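Local coordinates for possible protein of nuclear scaffold (Encephalitozoon cuniculi, PDB 3KAE), which is the Cdc27 subunit of the anaphase-promoting complex, whose N-terminal tetratricopeptide-repeat domain, seen here, homodimerises and probably mediates protein contacts within that complex, at the interface of chains A and B. Sequence-based numbering; all coordinates share one arbitrary frame. Chains: chain A/B, Possible protein of nuclear scaffold.

The interface of chains A and B. Residues chain A 66-67, 106-109, 112, 115-116; chain B 14-15.
The C-terminal end of helix 5-14 of chain B, with the loop residue that follows, enters a groove of chain A built by helix 62-74, loop stretch 106-112 and the start of helix 113-126; the two-fold axis of this TPR homodimer repeats the contact with the chains exchanged. B:Tyr15 is the plug, hiding 125 Å² of its surface. Its ring lies flat on A:Phe115, with planes 7° apart and centroids separated by 4.1 Å, whereas the CD2 edge of B:Tyr15 points at the A:Tyr66 ring, planes 77° apart. The methyl CG2 of A:Val108 packs 3.4 Å from ring carbon CE2 of B:Tyr15. At the tip, the phenol OH of B:Tyr15 donates to carboxylate OD2 of A:Asp112 (2.5 Å), which uses its anti lone pair; the same phenol oxygen accepts the backbone N-H of A:Asp109. At the other end, A:Tyr66, its CG anti to the backbone N (chi1 -172°), directs its hydroxyl onto a lone pair of the B:Tyr15 carbonyl. Bent at chi3, B:Arg14 turns one guanidinium face to CE1 of B:Tyr15, which sits over its centre. Its NH2 stands 3.9 Å from OD2 of A:Asp112, a long salt bridge that may help keep the carboxylate ionised. NH1 of B:Arg14 donates, nearly within the guanidinium plane, to the backbone O of A:Phe107 at 2.7 Å. Water 1 links the chains, 2.8 Å from the backbone O of B:Arg14 and 2.5 Å from the phenol OH of A:Tyr67.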
ATOM      1  N   TYR A  66       0.309  -8.375  14.350  1.00 50.30           N
ATOM      2  CA  TYR A  66       1.186  -8.218  13.206  1.00 44.26           C
ATOM      3  C   TYR A  66       1.209  -6.776  12.673  1.00 53.92           C
ATOM      4  O   TYR A  66       2.277  -6.164  12.561  1.00 54.89           O
ATOM      5  CB  TYR A  66       0.831  -9.219  12.111  1.00 54.01           C
ATOM      6  CG  TYR A  66       1.845  -9.214  10.990  1.00 62.93           C
ATOM      7  CD1 TYR A  66       3.142  -9.720  11.180  1.00 52.95           C
ATOM      8  CD2 TYR A  66       1.513  -8.697   9.750  1.00 37.06           C
ATOM      9  CE1 TYR A  66       4.073  -9.695  10.144  1.00 54.52           C
ATOM     10  CE2 TYR A  66       2.418  -8.668   8.730  1.00 61.71           C
ATOM     11  CZ  TYR A  66       3.690  -9.169   8.923  1.00 57.64           C
ATOM     12  OH  TYR A  66       4.541  -9.107   7.874  1.00 51.56           O
ATOM     13  N   TYR A  67       0.035  -6.224  12.356  1.00 53.45           N
ATOM     14  CA  TYR A  67      -0.033  -4.839  11.875  1.00 38.60           C
ATOM     15  C   TYR A  67       0.431  -3.870  12.948  1.00 45.01           C
ATOM     16  O   TYR A  67       0.985  -2.811  12.664  1.00 55.70           O
ATOM     17  CB  TYR A  67      -1.446  -4.490  11.383  1.00 42.14           C
ATOM     18  CG  TYR A  67      -1.611  -4.878   9.938  1.00 44.21           C
ATOM     19  CD1 TYR A  67      -2.055  -6.140   9.591  1.00 43.57           C
ATOM     20  CD2 TYR A  67      -1.266  -3.996   8.915  1.00 40.63           C
ATOM     21  CE1 TYR A  67      -2.185  -6.512   8.257  1.00 43.45           C
ATOM     22  CE2 TYR A  67      -1.380  -4.364   7.571  1.00 31.81           C
ATOM     23  CZ  TYR A  67      -1.843  -5.619   7.253  1.00 34.81           C
ATOM     24  OH  TYR A  67      -1.986  -5.985   5.933  1.00 36.04           O
ATOM     25  N   MET A 106      -7.106 -10.906   3.670  1.00 71.30           N
ATOM     26  CA  MET A 106      -6.155  -9.889   4.101  1.00 51.28           C
ATOM     27  C   MET A 106      -5.597 -10.228   5.467  1.00 56.24           C
ATOM     28  O   MET A 106      -4.810  -9.469   6.032  1.00 53.04           O
ATOM     29  CB  MET A 106      -6.815  -8.514   4.169  1.00 68.67           C
ATOM     30  CG  MET A 106      -7.735  -8.193   3.012  1.00 69.24           C
ATOM     31  SD  MET A 106      -8.135  -6.434   2.998  1.00 79.53           S
ATOM     32  CE  MET A 106      -6.545  -5.763   2.517  1.00 79.43           C
ATOM     33  N   PHE A 107      -6.007 -11.374   5.999  1.00 62.19           N
ATOM     34  CA  PHE A 107      -5.605 -11.762   7.342  1.00 68.66           C
ATOM     35  C   PHE A 107      -4.370 -12.635   7.384  1.00 70.66           C
ATOM     36  O   PHE A 107      -3.989 -13.271   6.401  1.00 71.30           O
ATOM     37  CB  PHE A 107      -6.747 -12.451   8.086  1.00 72.19           C
ATOM     38  CG  PHE A 107      -7.856 -11.517   8.495  1.00 86.34           C
ATOM     39  CD1 PHE A 107      -7.715 -10.142   8.344  1.00 88.37           C
ATOM     40  CD2 PHE A 107      -9.025 -12.012   9.059  1.00 86.75           C
ATOM     41  CE1 PHE A 107      -8.729  -9.277   8.720  1.00 83.80           C
ATOM     42  CE2 PHE A 107     -10.042 -11.150   9.442  1.00 90.99           C
ATOM     43  CZ  PHE A 107      -9.890  -9.780   9.271  1.00 85.54           C
ATOM     44  N   VAL A 108      -3.768 -12.663   8.563  1.00 69.82           N
ATOM     45  CA  VAL A 108      -2.494 -13.322   8.801  1.00 56.53           C
ATOM     46  C   VAL A 108      -2.674 -14.710   9.409  1.00 57.21           C
ATOM     47  O   VAL A 108      -3.341 -14.876  10.424  1.00 74.05           O
ATOM     48  CB  VAL A 108      -1.651 -12.445   9.746  1.00 53.88           C
ATOM     49  CG1 VAL A 108      -0.912 -13.282  10.769  1.00 58.12           C
ATOM     50  CG2 VAL A 108      -0.745 -11.523   8.945  1.00 59.10           C
ATOM     51  N   ASP A 109      -2.072 -15.710   8.778  1.00 73.02           N
ATOM     52  CA  ASP A 109      -2.100 -17.078   9.287  1.00 66.38           C
ATOM     53  C   ASP A 109      -0.881 -17.316  10.195  1.00 75.06           C
ATOM     54  O   ASP A 109       0.261 -17.124   9.774  1.00 84.12           O
ATOM     55  CB  ASP A 109      -2.121 -18.051   8.097  1.00 68.17           C
ATOM     56  CG  ASP A 109      -2.209 -19.515   8.517  1.00 89.00           C
ATOM     57  OD1 ASP A 109      -2.224 -19.807   9.731  1.00 96.87           O
ATOM     58  OD2 ASP A 109      -2.261 -20.383   7.617  1.00 91.62           O
ATOM     59  N   ASP A 112       2.414 -19.066   9.109  1.00 72.43           N
ATOM     60  CA  ASP A 112       3.381 -18.430   8.215  1.00 62.19           C
ATOM     61  C   ASP A 112       4.469 -17.726   9.019  1.00 54.40           C
ATOM     62  O   ASP A 112       4.659 -16.518   8.903  1.00 74.18           O
ATOM     63  CB  ASP A 112       2.681 -17.446   7.276  1.00 53.17           C
ATOM     64  CG  ASP A 112       1.583 -18.101   6.457  1.00 74.50           C
ATOM     65  OD1 ASP A 112       1.684 -19.319   6.204  1.00 93.65           O
ATOM     66  OD2 ASP A 112       0.623 -17.408   6.055  1.00 79.93           O
ATOM     67  N   PHE A 115       7.525 -15.064   8.016  1.00 45.84           N
ATOM     68  CA  PHE A 115       7.277 -13.618   8.048  1.00 50.66           C
ATOM     69  C   PHE A 115       7.537 -12.966   9.400  1.00 46.76           C
ATOM     70  O   PHE A 115       8.104 -11.878   9.462  1.00 55.04           O
ATOM     71  CB  PHE A 115       5.865 -13.312   7.538  1.00 47.66           C
ATOM     72  CG  PHE A 115       5.705 -13.598   6.070  1.00 57.60           C
ATOM     73  CD1 PHE A 115       6.157 -12.689   5.118  1.00 47.65           C
ATOM     74  CD2 PHE A 115       5.158 -14.794   5.640  1.00 51.67           C
ATOM     75  CE1 PHE A 115       6.036 -12.962   3.774  1.00 43.86           C
ATOM     76  CE2 PHE A 115       5.035 -15.063   4.292  1.00 53.00           C
ATOM     77  CZ  PHE A 115       5.466 -14.134   3.361  1.00 45.83           C
ATOM     78  N   PHE A 116       7.148 -13.646  10.474  1.00 55.74           N
ATOM     79  CA  PHE A 116       7.394 -13.175  11.839  1.00 61.13           C
ATOM     80  C   PHE A 116       8.877 -13.199  12.237  1.00 58.25           C
ATOM     81  O   PHE A 116       9.375 -12.261  12.866  1.00 50.45           O
ATOM     82  CB  PHE A 116       6.599 -14.009  12.849  1.00 66.84           C
ATOM     83  CG  PHE A 116       5.155 -14.221  12.475  1.00 78.98           C
ATOM     84  CD1 PHE A 116       4.346 -13.154  12.109  1.00 64.52           C
ATOM     85  CD2 PHE A 116       4.599 -15.491  12.517  1.00 83.86           C
ATOM     86  CE1 PHE A 116       3.021 -13.356  11.775  1.00 66.65           C
ATOM     87  CE2 PHE A 116       3.274 -15.698  12.183  1.00 70.39           C
ATOM     88  CZ  PHE A 116       2.484 -14.626  11.811  1.00 67.75           C
TER
ATOM     89  N   ARG B  14       0.247  -9.601   1.000  1.00 44.98           N
ATOM     90  CA  ARG B  14      -0.580  -9.762   2.186  1.00 35.47           C
ATOM     91  C   ARG B  14       0.197  -9.556   3.479  1.00 48.11           C
ATOM     92  O   ARG B  14      -0.361  -9.093   4.457  1.00 56.76           O
ATOM     93  CB  ARG B  14      -1.292 -11.115   2.165  1.00 39.51           C
ATOM     94  CG  ARG B  14      -1.656 -11.650   3.527  1.00 70.30           C
ATOM     95  CD  ARG B  14      -2.755 -12.696   3.427  1.00 78.73           C
ATOM     96  NE  ARG B  14      -2.280 -13.988   2.946  1.00 83.36           N
ATOM     97  CZ  ARG B  14      -2.147 -15.066   3.714  1.00 88.98           C
ATOM     98  NH1 ARG B  14      -2.457 -15.013   5.002  1.00 81.46           N
ATOM     99  NH2 ARG B  14      -1.709 -16.208   3.192  1.00 85.69           N
ATOM    100  N   TYR B  15       1.494  -9.846   3.488  1.00 58.71           N
ATOM    101  CA  TYR B  15       2.294  -9.620   4.702  1.00 34.08           C
ATOM    102  C   TYR B  15       3.051  -8.299   4.656  1.00 30.11           C
ATOM    103  O   TYR B  15       3.784  -7.947   5.581  1.00 34.50           O
ATOM    104  CB  TYR B  15       3.240 -10.803   4.981  1.00 43.80           C
ATOM    105  CG  TYR B  15       2.535 -11.992   5.614  1.00 43.50           C
ATOM    106  CD1 TYR B  15       1.915 -12.951   4.830  1.00 44.50           C
ATOM    107  CD2 TYR B  15       2.476 -12.138   7.003  1.00 44.50           C
ATOM    108  CE1 TYR B  15       1.263 -14.035   5.401  1.00 46.52           C
ATOM    109  CE2 TYR B  15       1.817 -13.212   7.588  1.00 46.83           C
ATOM    110  CZ  TYR B  15       1.213 -14.155   6.779  1.00 52.68           C
ATOM    111  OH  TYR B  15       0.561 -15.224   7.345  1.00 60.82           O
TER
HETATM  112  O   HOH W   1      -2.908  -7.971   4.823  1.00 52.57           O